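Restriction endonuclease S subunits (Thermoanaerobacter tengcongensis, PDB 3OKG) probably recognises DNA as the specificity (S) subunit of a type I restriction-modification methyltransferase, which is built from S and M polypeptides. Local coordinates at residues Phe127-Phe132 against Glu175-Ile180; Asp238-Gln243 against Pro280-Arg285; Asp204-Met209 against Gln380-Leu385; Phe51-Ile56 against His76-Ala81. All coordinates share one frame; numbering follows the deposited sequence.

Contact 1 (Phe127-Phe132 against Glu175-Ile180); sequences FAEPEF and EEQRRI. With SO4 (sulfate ion), chain E.
Gln177 ties its side-chain amide to the backbone just ahead of helix 130-137. Gln177 NE2 donates to Phe127 O (3.0 Å), and its OE1 accepts from Glu129 N (2.8 Å) along a nearly straight N-H line of 174°. NE2 has a second acceptor in Pro172 O, which helps fix the amide's orientation. Arg178 NH1 forms a salt bridge with Glu129 OE2 (3.0 Å), reaching it from above the carboxylate plane. Arg178 NH2 holds O3 of a sulfate ion, probably from the crystallisation liquor, at 2.6 Å. The apolar layer centres on Phe132: Gln177 CG lies over the middle of one ring face, a CH-pi contact 3.7 Å from the centroid. An alanine in place of Gln177 would probably leave Phe127 O and Glu129 N without these mates and open a gap over the Phe132 ring. Glu129 is the N-cap residue of helix 130-137, which packs on the start of long helix 174-216, with Val181 and Phe408 against Phe132 and Leu104 of strand 102-104 against Pro130.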
loop_
_atom_site.group_PDB
_atom_site.type_symbol
_atom_site.label_atom_id
_atom_site.label_comp_id
_atom_site.label_asym_id
_atom_site.label_seq_id
_atom_site.Cartn_x
_atom_site.Cartn_y
_atom_site.Cartn_z
ATOM N N PHE A 127 28.315 24.627 -14.370
ATOM C CA PHE A 127 28.140 24.578 -12.898
ATOM C C PHE A 127 27.299 23.412 -12.432
ATOM O O PHE A 127 27.448 22.968 -11.302
ATOM C CB PHE A 127 27.447 25.837 -12.355
ATOM C CG PHE A 127 28.182 27.124 -12.652
ATOM C CD1 PHE A 127 29.491 27.306 -12.231
ATOM C CD2 PHE A 127 27.551 28.151 -13.349
ATOM C CE1 PHE A 127 30.164 28.491 -12.506
ATOM C CE2 PHE A 127 28.216 29.366 -13.631
ATOM C CZ PHE A 127 29.526 29.524 -13.213
ATOM N N ALA A 128 26.376 22.947 -13.274
ATOM C CA ALA A 128 25.420 21.943 -12.812
ATOM C C ALA A 128 25.104 20.941 -13.894
ATOM O O ALA A 128 24.942 21.302 -15.075
ATOM C CB ALA A 128 24.112 22.632 -12.327
ATOM N N GLU A 129 24.968 19.692 -13.487
ATOM C CA GLU A 129 24.506 18.617 -14.370
ATOM C C GLU A 129 22.975 18.559 -14.370
ATOM O O GLU A 129 22.368 18.594 -13.297
ATOM C CB GLU A 129 25.011 17.285 -13.834
ATOM C CG GLU A 129 26.519 17.176 -13.858
ATOM C CD GLU A 129 27.044 16.872 -15.246
ATOM O OE1 GLU A 129 26.284 16.311 -16.053
ATOM O OE2 GLU A 129 28.209 17.195 -15.518
ATOM N N PRO A 130 22.353 18.474 -15.561
ATOM C CA PRO A 130 20.882 18.379 -15.627
ATOM C C PRO A 130 20.311 17.280 -14.721
ATOM O O PRO A 130 19.318 17.503 -14.053
ATOM C CB PRO A 130 20.608 18.052 -17.114
ATOM C CG PRO A 130 21.763 18.743 -17.863
ATOM C CD PRO A 130 22.968 18.693 -16.892
ATOM N N GLU A 131 20.928 16.105 -14.707
ATOM C CA GLU A 131 20.378 14.997 -13.927
ATOM C C GLU A 131 20.465 15.303 -12.431
ATOM O O GLU A 131 19.616 14.845 -11.645
ATOM C CB GLU A 131 21.138 13.691 -14.225
ATOM C CG GLU A 131 20.864 13.090 -15.615
ATOM C CD GLU A 131 21.528 13.843 -16.792
ATOM O OE1 GLU A 131 21.162 13.516 -17.947
ATOM O OE2 GLU A 131 22.403 14.742 -16.592
ATOM N N PHE A 132 21.506 16.047 -12.059
ATOM C CA PHE A 132 21.659 16.456 -10.658
ATOM C C PHE A 132 20.556 17.443 -10.301
ATOM O O PHE A 132 19.891 17.301 -9.270
ATOM C CB PHE A 132 23.060 17.033 -10.387
ATOM C CG PHE A 132 23.310 17.324 -8.926
ATOM C CD1 PHE A 132 23.656 16.302 -8.058
ATOM C CD2 PHE A 132 23.169 18.610 -8.429
ATOM C CE1 PHE A 132 23.881 16.560 -6.707
ATOM C CE2 PHE A 132 23.390 18.887 -7.077
ATOM C CZ PHE A 132 23.747 17.860 -6.218
ATOM N N GLU A 175 31.847 16.641 -11.014
ATOM C CA GLU A 175 32.181 15.221 -10.984
ATOM C C GLU A 175 31.408 14.493 -9.864
ATOM O O GLU A 175 30.919 13.365 -10.054
ATOM C CB GLU A 175 33.695 15.039 -10.770
ATOM C CG GLU A 175 34.156 13.593 -10.948
ATOM C CD GLU A 175 35.683 13.447 -10.894
ATOM O OE1 GLU A 175 36.348 14.361 -10.362
ATOM O OE2 GLU A 175 36.204 12.418 -11.371
ATOM N N GLU A 176 31.326 15.131 -8.699
ATOM C CA GLU A 176 30.573 14.549 -7.580
ATOM C C GLU A 176 29.065 14.551 -7.876
ATOM O O GLU A 176 28.369 13.635 -7.485
ATOM C CB GLU A 176 30.880 15.299 -6.275
ATOM C CG GLU A 176 30.170 14.731 -5.009
ATOM C CD GLU A 176 30.643 13.323 -4.631
ATOM O OE1 GLU A 176 31.692 12.873 -5.136
ATOM O OE2 GLU A 176 29.962 12.648 -3.838
ATOM N N GLN A 177 28.563 15.571 -8.573
ATOM C CA GLN A 177 27.154 15.543 -8.985
ATOM C C GLN A 177 26.856 14.298 -9.790
ATOM O O GLN A 177 25.819 13.650 -9.588
ATOM C CB GLN A 177 26.749 16.800 -9.790
ATOM C CG GLN A 177 26.879 18.143 -9.026
ATOM C CD GLN A 177 26.533 19.322 -9.909
ATOM O OE1 GLN A 177 25.691 19.212 -10.804
ATOM N NE2 GLN A 177 27.208 20.437 -9.701
ATOM N N ARG A 178 27.726 13.971 -10.742
ATOM C CA ARG A 178 27.473 12.788 -11.572
ATOM C C ARG A 178 27.522 11.512 -10.728
ATOM O O ARG A 178 26.752 10.564 -10.941
ATOM C CB ARG A 178 28.475 12.722 -12.737
ATOM C CG ARG A 178 28.307 13.911 -13.707
ATOM C CD ARG A 178 29.103 13.708 -14.984
ATOM N NE ARG A 178 30.525 13.662 -14.705
ATOM C CZ ARG A 178 31.310 14.722 -14.625
ATOM N NH1 ARG A 178 30.810 15.944 -14.792
ATOM N NH2 ARG A 178 32.606 14.555 -14.376
ATOM N N ARG A 179 28.418 11.486 -9.759
ATOM C CA ARG A 179 28.521 10.310 -8.900
ATOM C C ARG A 179 27.252 10.142 -8.063
ATOM O O ARG A 179 26.693 9.048 -7.944
ATOM C CB ARG A 179 29.709 10.470 -7.958
ATOM C CG ARG A 179 29.931 9.240 -7.115
ATOM C CD ARG A 179 30.945 9.493 -6.011
ATOM N NE ARG A 179 30.815 8.472 -4.980
ATOM C CZ ARG A 179 30.185 8.658 -3.830
ATOM N NH1 ARG A 179 29.654 9.842 -3.546
ATOM N NH2 ARG A 179 30.103 7.666 -2.958
ATOM N N ILE A 180 26.804 11.242 -7.470
ATOM C CA ILE A 180 25.557 11.208 -6.702
ATOM C C ILE A 180 24.355 10.781 -7.545
ATOM O O ILE A 180 23.519 10.032 -7.084
ATOM C CB ILE A 180 25.285 12.583 -6.051
ATOM C CG1 ILE A 180 26.343 12.850 -4.973
ATOM C CG2 ILE A 180 23.821 12.632 -5.460
ATOM C CD1 ILE A 180 26.374 14.259 -4.429
HETATM S S SO4 E . 33.919 11.274 -15.030
HETATM O O1 SO4 E . 34.538 11.740 -16.274
HETATM O O2 SO4 E . 34.706 10.168 -14.494
HETATM O O3 SO4 E . 33.917 12.374 -14.064
HETATM O O4 SO4 E . 32.550 10.795 -15.259
#

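Contact 2 (Asp238-Gln243 against Pro280-Arg285); sequences DIIMGQ and PQKVAR
Ile240 and Lys282 make the aliphatic part of this contact, with Ile240 CG2 3.8 Å from Lys282 CB. The lysine chain bends at chi2 (-60°), which turns CD back over the backbone of 238-243. Lys282 CG comes to 3.2 Å from Met241 O, a carbonyl oxygen that the contact buries without a hydrogen-bonding partner in the model. Further out, Lys282 CE lies 3.1 Å from Gln243 OE1. The polar tips meet less favourably: Gln243 NE2 is 2.9 Å from Gln281 OE1, but the angle is too poor for a hydrogen bond, and the two amide planes are turned 71° apart. An alanine in place of Gln243 would probably take away the amide beside Lys282 CE and Gln281 OE1 and leave the lysine end less confined. Water joins the backbones, accepting from Lys282 N (2.7 Å) and donating only weakly to Gln243 O. Both Gln243 and Lys282 also bond through their backbones to Ile309. The contact lies where the end of strand 237-241, outermost in an antiparallel sheet, meets the loop leading into strand 283-284, outermost in a mixed sheet, within the second DNA specificity domain, the family's target recognition fold.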
loop_
_atom_site.group_PDB
_atom_site.type_symbol
_atom_site.label_atom_id
_atom_site.label_comp_id
_atom_site.label_asym_id
_atom_site.label_seq_id
_atom_site.Cartn_x
_atom_site.Cartn_y
_atom_site.Cartn_z
ATOM N N ASP A 238 -18.928 -30.028 20.522
ATOM C CA ASP A 238 -20.282 -29.623 20.906
ATOM C C ASP A 238 -20.720 -28.524 19.955
ATOM O O ASP A 238 -19.966 -27.575 19.710
ATOM C CB ASP A 238 -20.315 -29.085 22.336
ATOM C CG ASP A 238 -19.916 -30.124 23.359
ATOM O OD1 ASP A 238 -20.173 -31.315 23.121
ATOM O OD2 ASP A 238 -19.342 -29.748 24.399
ATOM N N ILE A 239 -21.923 -28.657 19.406
ATOM C CA ILE A 239 -22.441 -27.674 18.466
ATOM C C ILE A 239 -23.695 -27.021 19.040
ATOM O O ILE A 239 -24.629 -27.702 19.453
ATOM C CB ILE A 239 -22.760 -28.312 17.117
ATOM C CG1 ILE A 239 -21.501 -28.985 16.544
ATOM C CG2 ILE A 239 -23.275 -27.283 16.152
ATOM C CD1 ILE A 239 -21.702 -29.543 15.162
ATOM N N ILE A 240 -23.703 -25.698 19.038
ATOM C CA ILE A 240 -24.740 -24.882 19.670
ATOM C C ILE A 240 -25.277 -23.908 18.616
ATOM O O ILE A 240 -24.540 -23.038 18.164
ATOM C CB ILE A 240 -24.097 -24.046 20.803
ATOM C CG1 ILE A 240 -23.465 -24.958 21.863
ATOM C CG2 ILE A 240 -25.092 -23.075 21.423
ATOM C CD1 ILE A 240 -21.955 -25.182 21.687
ATOM N N MET A 241 -26.531 -24.055 18.188
ATOM C CA MET A 241 -27.089 -23.108 17.217
ATOM C C MET A 241 -27.592 -21.869 17.970
ATOM O O MET A 241 -28.339 -21.992 18.931
ATOM C CB MET A 241 -28.248 -23.719 16.433
ATOM C CG MET A 241 -27.936 -24.972 15.630
ATOM S SD MET A 241 -26.698 -24.720 14.349
ATOM C CE MET A 241 -25.238 -25.058 15.304
ATOM N N GLY A 242 -27.189 -20.680 17.539
ATOM C CA GLY A 242 -27.585 -19.474 18.253
ATOM C C GLY A 242 -29.075 -19.176 18.119
ATOM O O GLY A 242 -29.730 -19.634 17.171
ATOM N N GLN A 243 -29.610 -18.405 19.064
ATOM C CA GLN A 243 -31.019 -18.011 19.025
ATOM C C GLN A 243 -31.180 -16.539 19.360
ATOM O O GLN A 243 -30.447 -16.014 20.190
ATOM C CB GLN A 243 -31.828 -18.770 20.070
ATOM C CG GLN A 243 -31.959 -20.268 19.895
ATOM C CD GLN A 243 -32.861 -20.838 20.967
ATOM O OE1 GLN A 243 -32.414 -21.555 21.863
ATOM N NE2 GLN A 243 -34.139 -20.476 20.909
ATOM N N PRO A 280 -29.043 -14.421 28.523
ATOM C CA PRO A 280 -28.172 -15.269 27.696
ATOM C C PRO A 280 -28.773 -16.645 27.423
ATOM O O PRO A 280 -28.885 -17.452 28.342
ATOM C CB PRO A 280 -26.924 -15.440 28.566
ATOM C CG PRO A 280 -26.952 -14.316 29.526
ATOM C CD PRO A 280 -28.384 -13.997 29.770
ATOM N N GLN A 281 -29.122 -16.910 26.171
ATOM C CA GLN A 281 -29.772 -18.157 25.789
ATOM C C GLN A 281 -28.801 -19.249 25.314
ATOM O O GLN A 281 -28.780 -20.360 25.844
ATOM C CB GLN A 281 -30.723 -17.875 24.624
ATOM C CG GLN A 281 -32.010 -18.669 24.603
ATOM C CD GLN A 281 -33.102 -17.952 23.819
ATOM O OE1 GLN A 281 -33.469 -18.365 22.719
ATOM N NE2 GLN A 281 -33.610 -16.859 24.380
ATOM N N LYS A 282 -28.003 -18.917 24.310
ATOM C CA LYS A 282 -27.035 -19.853 23.746
ATOM C C LYS A 282 -25.658 -19.251 24.029
ATOM O O LYS A 282 -25.337 -18.177 23.532
ATOM C CB LYS A 282 -27.244 -20.047 22.245
ATOM C CG LYS A 282 -28.555 -20.737 21.873
ATOM C CD LYS A 282 -28.651 -22.134 22.486
ATOM C CE LYS A 282 -29.665 -23.003 21.742
ATOM N NZ LYS A 282 -29.940 -24.285 22.457
ATOM N N VAL A 283 -24.848 -19.929 24.834
ATOM C CA VAL A 283 -23.596 -19.324 25.302
ATOM C C VAL A 283 -22.356 -19.950 24.677
ATOM O O VAL A 283 -22.233 -21.172 24.610
ATOM C CB VAL A 283 -23.486 -19.392 26.837
ATOM C CG1 VAL A 283 -22.157 -18.834 27.311
ATOM C CG2 VAL A 283 -24.658 -18.638 27.479
ATOM N N ALA A 284 -21.451 -19.095 24.215
ATOM C CA ALA A 284 -20.132 -19.519 23.762
ATOM C C ALA A 284 -19.083 -19.047 24.777
ATOM O O ALA A 284 -19.230 -17.982 25.384
ATOM C CB ALA A 284 -19.852 -18.948 22.390
ATOM N N ARG A 285 -18.034 -19.839 24.974
ATOM C CA ARG A 285 -16.976 -19.494 25.927
ATOM C C ARG A 285 -15.631 -19.255 25.239
ATOM O O ARG A 285 -15.461 -19.574 24.052
ATOM C CB ARG A 285 -16.822 -20.604 26.973
ATOM C CG ARG A 285 -18.134 -21.175 27.472
ATOM C CD ARG A 285 -17.939 -22.048 28.699
ATOM N NE ARG A 285 -17.053 -23.180 28.449
ATOM C CZ ARG A 285 -17.125 -24.334 29.105
ATOM N NH1 ARG A 285 -18.041 -24.505 30.040
ATOM N NH2 ARG A 285 -16.287 -25.325 28.823
HETATM O O HOH W 1 -28.408 -16.678 22.895
#

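Contact 3 (Asp204-Met209 against Gln380-Leu385); sequences DTELLM and QQVAAL
Thr205 OG1 is hydrogen-bonded to Ala201 O, one turn earlier in its own helix, and the same oxygen lies 3.3 Å from Leu385 CD1. The hydroxyl lies anti to the carbonyl carbon (chi1 -56°), beside the backbone N, where it can reach back along the helix; its polar need is thus met inside helix 174-216, and within segment 380-385 its nearest neighbour is a methyl group. The same Leu385 methyl also rests 3.6 Å from Thr205 CB. Thr205 CG2, anti to the backbone N, makes the other half of the contact: it faces Val382 CG2 at 3.7 Å and Gln381 CB at 4.1 Å, the Thr205 and Val382 side chains running past each other in opposite directions. Val382 is wedged between residues of the facing helix, with Glu206 CG 4.2 Å from its CG1 and Met209 CB 4.4 Å from its CG2. No hydrogen bond or salt bridge spans the two segments, so methyl and methylene contacts carry the pairing. Around them, Leu208 and Met209 continue along helix 365-388 onto Ile378, and Leu385 continues onto Ala201 and Arg198. The segment axes approach to 9.3 Å with their directions 152° apart, an antiparallel helix pair in keeping with the coiled coil that links the two recognition domains of type I S subunits.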
loop_
_atom_site.group_PDB
_atom_site.type_symbol
_atom_site.label_atom_id
_atom_site.label_comp_id
_atom_site.label_asym_id
_atom_site.label_seq_id
_atom_site.Cartn_x
_atom_site.Cartn_y
_atom_site.Cartn_z
ATOM N N ASP A 204 4.216 -17.122 -4.110
ATOM C CA ASP A 204 4.728 -18.452 -3.793
ATOM C C ASP A 204 4.340 -18.880 -2.385
ATOM O O ASP A 204 4.152 -20.071 -2.110
ATOM C CB ASP A 204 6.251 -18.501 -3.946
ATOM C CG ASP A 204 6.692 -18.235 -5.373
ATOM O OD1 ASP A 204 5.881 -18.470 -6.295
ATOM O OD2 ASP A 204 7.838 -17.792 -5.574
ATOM N N THR A 205 4.236 -17.917 -1.483
ATOM C CA THR A 205 3.904 -18.250 -0.109
ATOM C C THR A 205 2.412 -18.619 -0.002
ATOM O O THR A 205 2.048 -19.563 0.706
ATOM C CB THR A 205 4.310 -17.121 0.865
ATOM O OG1 THR A 205 5.708 -16.857 0.707
ATOM C CG2 THR A 205 4.075 -17.535 2.305
ATOM N N GLU A 206 1.560 -17.902 -0.729
ATOM C CA GLU A 206 0.137 -18.233 -0.766
ATOM C C GLU A 206 -0.059 -19.647 -1.301
ATOM O O GLU A 206 -0.856 -20.420 -0.770
ATOM C CB GLU A 206 -0.627 -17.218 -1.608
ATOM C CG GLU A 206 -0.852 -15.904 -0.876
ATOM C CD GLU A 206 -1.487 -14.845 -1.757
ATOM O OE1 GLU A 206 -1.867 -15.170 -2.904
ATOM O OE2 GLU A 206 -1.605 -13.689 -1.301
ATOM N N LEU A 207 0.687 -19.981 -2.349
ATOM C CA LEU A 207 0.616 -21.296 -2.966
ATOM C C LEU A 207 1.050 -22.381 -1.974
ATOM O O LEU A 207 0.437 -23.454 -1.872
ATOM C CB LEU A 207 1.496 -21.321 -4.218
ATOM C CG LEU A 207 0.962 -22.079 -5.428
ATOM C CD1 LEU A 207 1.734 -21.680 -6.686
ATOM C CD2 LEU A 207 1.041 -23.569 -5.179
ATOM N N LEU A 208 2.112 -22.092 -1.241
ATOM C CA LEU A 208 2.562 -22.963 -0.165
ATOM C C LEU A 208 1.454 -23.269 0.859
ATOM O O LEU A 208 1.284 -24.419 1.279
ATOM C CB LEU A 208 3.757 -22.331 0.550
ATOM C CG LEU A 208 4.310 -23.127 1.732
ATOM C CD1 LEU A 208 4.474 -24.610 1.376
ATOM C CD2 LEU A 208 5.618 -22.537 2.213
ATOM N N MET A 209 0.729 -22.240 1.277
ATOM C CA MET A 209 -0.311 -22.419 2.294
ATOM C C MET A 209 -1.396 -23.330 1.735
ATOM O O MET A 209 -1.774 -24.333 2.354
ATOM C CB MET A 209 -0.920 -21.082 2.689
ATOM C CG MET A 209 -2.151 -21.188 3.575
ATOM S SD MET A 209 -1.737 -21.966 5.157
ATOM C CE MET A 209 -1.206 -20.521 6.008
ATOM N N GLN A 380 1.446 -16.754 9.185
ATOM C CA GLN A 380 2.026 -15.489 9.626
ATOM C C GLN A 380 2.835 -14.850 8.514
ATOM O O GLN A 380 2.925 -13.623 8.425
ATOM C CB GLN A 380 2.908 -15.693 10.856
ATOM C CG GLN A 380 2.131 -16.059 12.098
ATOM C CD GLN A 380 3.003 -16.739 13.129
ATOM O OE1 GLN A 380 4.227 -16.799 12.979
ATOM N NE2 GLN A 380 2.376 -17.266 14.185
ATOM N N GLN A 381 3.428 -15.681 7.664
ATOM C CA GLN A 381 4.294 -15.161 6.606
ATOM C C GLN A 381 3.441 -14.553 5.505
ATOM O O GLN A 381 3.732 -13.467 5.030
ATOM C CB GLN A 381 5.244 -16.254 6.072
ATOM C CG GLN A 381 6.262 -16.709 7.116
ATOM C CD GLN A 381 6.941 -18.000 6.707
ATOM O OE1 GLN A 381 6.421 -18.733 5.869
ATOM N NE2 GLN A 381 8.101 -18.286 7.292
ATOM N N VAL A 382 2.366 -15.243 5.128
ATOM C CA VAL A 382 1.408 -14.729 4.154
ATOM C C VAL A 382 0.858 -13.369 4.588
ATOM O O VAL A 382 0.760 -12.433 3.791
ATOM C CB VAL A 382 0.189 -15.687 4.030
ATOM C CG1 VAL A 382 -0.947 -15.019 3.248
ATOM C CG2 VAL A 382 0.603 -16.964 3.369
ATOM N N ALA A 383 0.468 -13.284 5.852
ATOM C CA ALA A 383 -0.079 -12.048 6.408
ATOM C C ALA A 383 0.942 -10.917 6.347
ATOM O O ALA A 383 0.620 -9.822 5.912
ATOM C CB ALA A 383 -0.539 -12.258 7.841
ATOM N N ALA A 384 2.166 -11.198 6.783
ATOM C CA ALA A 384 3.237 -10.207 6.747
ATOM C C ALA A 384 3.506 -9.721 5.321
ATOM O O ALA A 384 3.666 -8.521 5.077
ATOM C CB ALA A 384 4.508 -10.756 7.371
ATOM N N LEU A 385 3.557 -10.650 4.379
ATOM C CA LEU A 385 3.889 -10.312 2.996
ATOM C C LEU A 385 2.801 -9.421 2.389
ATOM O O LEU A 385 3.067 -8.539 1.560
ATOM C CB LEU A 385 4.036 -11.580 2.164
ATOM C CG LEU A 385 5.372 -12.317 2.314
ATOM C CD1 LEU A 385 5.254 -13.727 1.728
ATOM C CD2 LEU A 385 6.465 -11.521 1.621
#

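Contact 4 (Phe51-Ile56 against His76-Ala81); sequences FVYVDI and HAPSRA. With SO4 (sulfate ion), chain D.
Tyr53 and Ala81 come closest along the backbones, their CA atoms 6.9 Å apart, where strand 50-54 faces a type I beta turn running from Pro78 to Ala81. The strand is an inner member of a mixed four-stranded sheet in the first DNA specificity domain; the turn belongs to the connection from edge strand 70-73 to the opposite edge strand, 81-84. Two aromatic side chains point from the strand toward the turn. Tyr53 CG is anti to the backbone N (chi1 -176°), and its ring receives Ala81 CB over one face, a CH-pi contact displaced toward the rim, with CE1 3.4 Å from that methyl. Tyr53 CE2 meets Pro78 CG at 3.7 Å, and its OH lies beside Arg80 CB. Phe51 CG takes the crowded position between the backbone N and the carbonyl carbon; the ring's CZ touches Ala77 CB (3.7 Å), with Pro78 CD near the ring plane at the edge and Ala81 CB 4.1 Å from CE1. Ile72 of strand 70-73 and Ile113 of strand 113-115 pack on Phe51 from within the sheet. Beyond the aromatic pair, a sulfate ion, probably from the crystallisation liquor, bridges the two segments and is also bonded to Ser115 OG. Ile56 N donates to sulfate O2 at 2.8 Å, and Arg80, its chain extended from CG to NE, donates from NH1 to O1 at 2.8 Å.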
loop_
_atom_site.group_PDB
_atom_site.type_symbol
_atom_site.label_atom_id
_atom_site.label_comp_id
_atom_site.label_asym_id
_atom_site.label_seq_id
_atom_site.Cartn_x
_atom_site.Cartn_y
_atom_site.Cartn_z
ATOM N N PHE A 51 3.687 19.825 -33.201
ATOM C CA PHE A 51 4.692 19.903 -32.141
ATOM C C PHE A 51 4.283 18.933 -31.039
ATOM O O PHE A 51 3.125 18.508 -30.973
ATOM C CB PHE A 51 4.785 21.331 -31.581
ATOM C CG PHE A 51 3.586 21.743 -30.806
ATOM C CD1 PHE A 51 3.616 21.779 -29.413
ATOM C CD2 PHE A 51 2.411 22.084 -31.455
ATOM C CE1 PHE A 51 2.501 22.148 -28.687
ATOM C CE2 PHE A 51 1.284 22.454 -30.735
ATOM C CZ PHE A 51 1.318 22.492 -29.349
ATOM N N VAL A 52 5.225 18.565 -30.176
ATOM C CA VAL A 52 4.881 17.686 -29.066
ATOM C C VAL A 52 4.680 18.526 -27.814
ATOM O O VAL A 52 5.521 19.386 -27.508
ATOM C CB VAL A 52 5.974 16.635 -28.823
ATOM C CG1 VAL A 52 5.567 15.754 -27.654
ATOM C CG2 VAL A 52 6.181 15.775 -30.077
ATOM N N TYR A 53 3.563 18.315 -27.109
ATOM C CA TYR A 53 3.205 19.147 -25.963
ATOM C C TYR A 53 3.310 18.351 -24.673
ATOM O O TYR A 53 2.742 17.263 -24.566
ATOM C CB TYR A 53 1.770 19.638 -26.105
ATOM C CG TYR A 53 1.323 20.584 -25.035
ATOM C CD1 TYR A 53 2.171 21.581 -24.567
ATOM C CD2 TYR A 53 0.049 20.507 -24.517
ATOM C CE1 TYR A 53 1.761 22.448 -23.571
ATOM C CE2 TYR A 53 -0.380 21.390 -23.537
ATOM C CZ TYR A 53 0.487 22.361 -23.080
ATOM O OH TYR A 53 0.062 23.237 -22.113
ATOM N N VAL A 54 4.043 18.899 -23.710
ATOM C CA VAL A 54 4.126 18.328 -22.368
ATOM C C VAL A 54 3.291 19.161 -21.367
ATOM O O VAL A 54 3.657 20.275 -21.023
ATOM C CB VAL A 54 5.596 18.270 -21.882
ATOM C CG1 VAL A 54 5.669 17.518 -20.565
ATOM C CG2 VAL A 54 6.508 17.597 -22.948
ATOM N N ASP A 55 2.161 18.626 -20.920
ATOM C CA ASP A 55 1.407 19.269 -19.859
ATOM C C ASP A 55 1.590 18.449 -18.606
ATOM O O ASP A 55 2.345 17.480 -18.599
ATOM C CB ASP A 55 -0.079 19.412 -20.214
ATOM C CG ASP A 55 -0.757 18.085 -20.489
ATOM O OD1 ASP A 55 -0.109 17.017 -20.416
ATOM O OD2 ASP A 55 -1.959 18.120 -20.797
ATOM N N ILE A 56 0.907 18.851 -17.539
ATOM C CA ILE A 56 1.015 18.173 -16.254
ATOM C C ILE A 56 0.608 16.709 -16.366
ATOM O O ILE A 56 1.267 15.828 -15.814
ATOM C CB ILE A 56 0.148 18.857 -15.180
ATOM C CG1 ILE A 56 0.629 20.289 -14.940
ATOM C CG2 ILE A 56 0.174 18.057 -13.886
ATOM C CD1 ILE A 56 2.112 20.399 -14.664
ATOM N N HIS A 76 -3.981 23.915 -33.328
ATOM C CA HIS A 76 -4.732 23.538 -32.153
ATOM C C HIS A 76 -3.973 23.652 -30.827
ATOM O O HIS A 76 -4.426 23.126 -29.804
ATOM C CB HIS A 76 -5.213 22.107 -32.315
ATOM C CG HIS A 76 -6.127 21.920 -33.479
ATOM N ND1 HIS A 76 -5.962 20.909 -34.399
ATOM C CD2 HIS A 76 -7.202 22.633 -33.886
ATOM C CE1 HIS A 76 -6.911 20.995 -35.315
ATOM N NE2 HIS A 76 -7.675 22.033 -35.028
ATOM N N ALA A 77 -2.833 24.324 -30.845
ATOM C CA ALA A 77 -2.081 24.573 -29.605
ATOM C C ALA A 77 -2.934 25.212 -28.533
ATOM O O ALA A 77 -3.489 26.287 -28.738
ATOM C CB ALA A 77 -0.857 25.468 -29.871
ATOM N N PRO A 78 -3.000 24.567 -27.360
ATOM C CA PRO A 78 -3.609 25.120 -26.146
ATOM C C PRO A 78 -2.960 26.465 -25.800
ATOM O O PRO A 78 -1.833 26.764 -26.207
ATOM C CB PRO A 78 -3.269 24.079 -25.075
ATOM C CG PRO A 78 -2.931 22.844 -25.820
ATOM C CD PRO A 78 -2.385 23.251 -27.137
ATOM N N SER A 79 -3.675 27.298 -25.068
ATOM C CA SER A 79 -3.156 28.625 -24.781
ATOM C C SER A 79 -1.912 28.573 -23.905
ATOM O O SER A 79 -1.065 29.439 -24.011
ATOM C CB SER A 79 -4.221 29.497 -24.112
ATOM O OG SER A 79 -4.675 28.875 -22.933
ATOM N N ARG A 80 -1.791 27.553 -23.055
ATOM C CA ARG A 80 -0.603 27.410 -22.192
ATOM C C ARG A 80 0.610 26.819 -22.898
ATOM O O ARG A 80 1.708 26.736 -22.330
ATOM C CB ARG A 80 -0.941 26.526 -20.987
ATOM C CG ARG A 80 -1.801 27.217 -19.947
ATOM C CD ARG A 80 -2.207 26.215 -18.883
ATOM N NE ARG A 80 -2.980 26.854 -17.834
ATOM C CZ ARG A 80 -3.489 26.202 -16.795
ATOM N NH1 ARG A 80 -3.289 24.893 -16.677
ATOM N NH2 ARG A 80 -4.195 26.856 -15.879
ATOM N N ALA A 81 0.424 26.376 -24.128
ATOM C CA ALA A 81 1.507 25.714 -24.819
ATOM C C ALA A 81 2.482 26.735 -25.396
ATOM O O ALA A 81 2.404 27.073 -26.569
ATOM C CB ALA A 81 0.968 24.752 -25.911
HETATM S S SO4 D . -1.361 22.143 -17.416
HETATM O O1 SO4 D . -1.312 23.430 -18.087
HETATM O O2 SO4 D . -0.037 21.517 -17.506
HETATM O O3 SO4 D . -1.653 22.336 -16.000
HETATM O O4 SO4 D . -2.356 21.295 -18.042
#

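Overall arrangement
Contacts 1 and 4 lie in the first DNA specificity domain, their centres 30 Å apart and their nearest atoms about 15 Å apart. Contact 2 belongs to the second, far across the molecule: its centre is 71 Å from that of contact 1 and 69 Å from that of contact 4, on the other side of the chain's centre. Contact 3 sits in between, its centre 43 Å from that of contact 1 and 34 Å from that of contact 2. It shares helix 174-216 with contact 1, so one helix runs from the first domain into the antiparallel pair. No two contacts touch. The two sulfates, at contacts 1 and 4, both lie in the first domain.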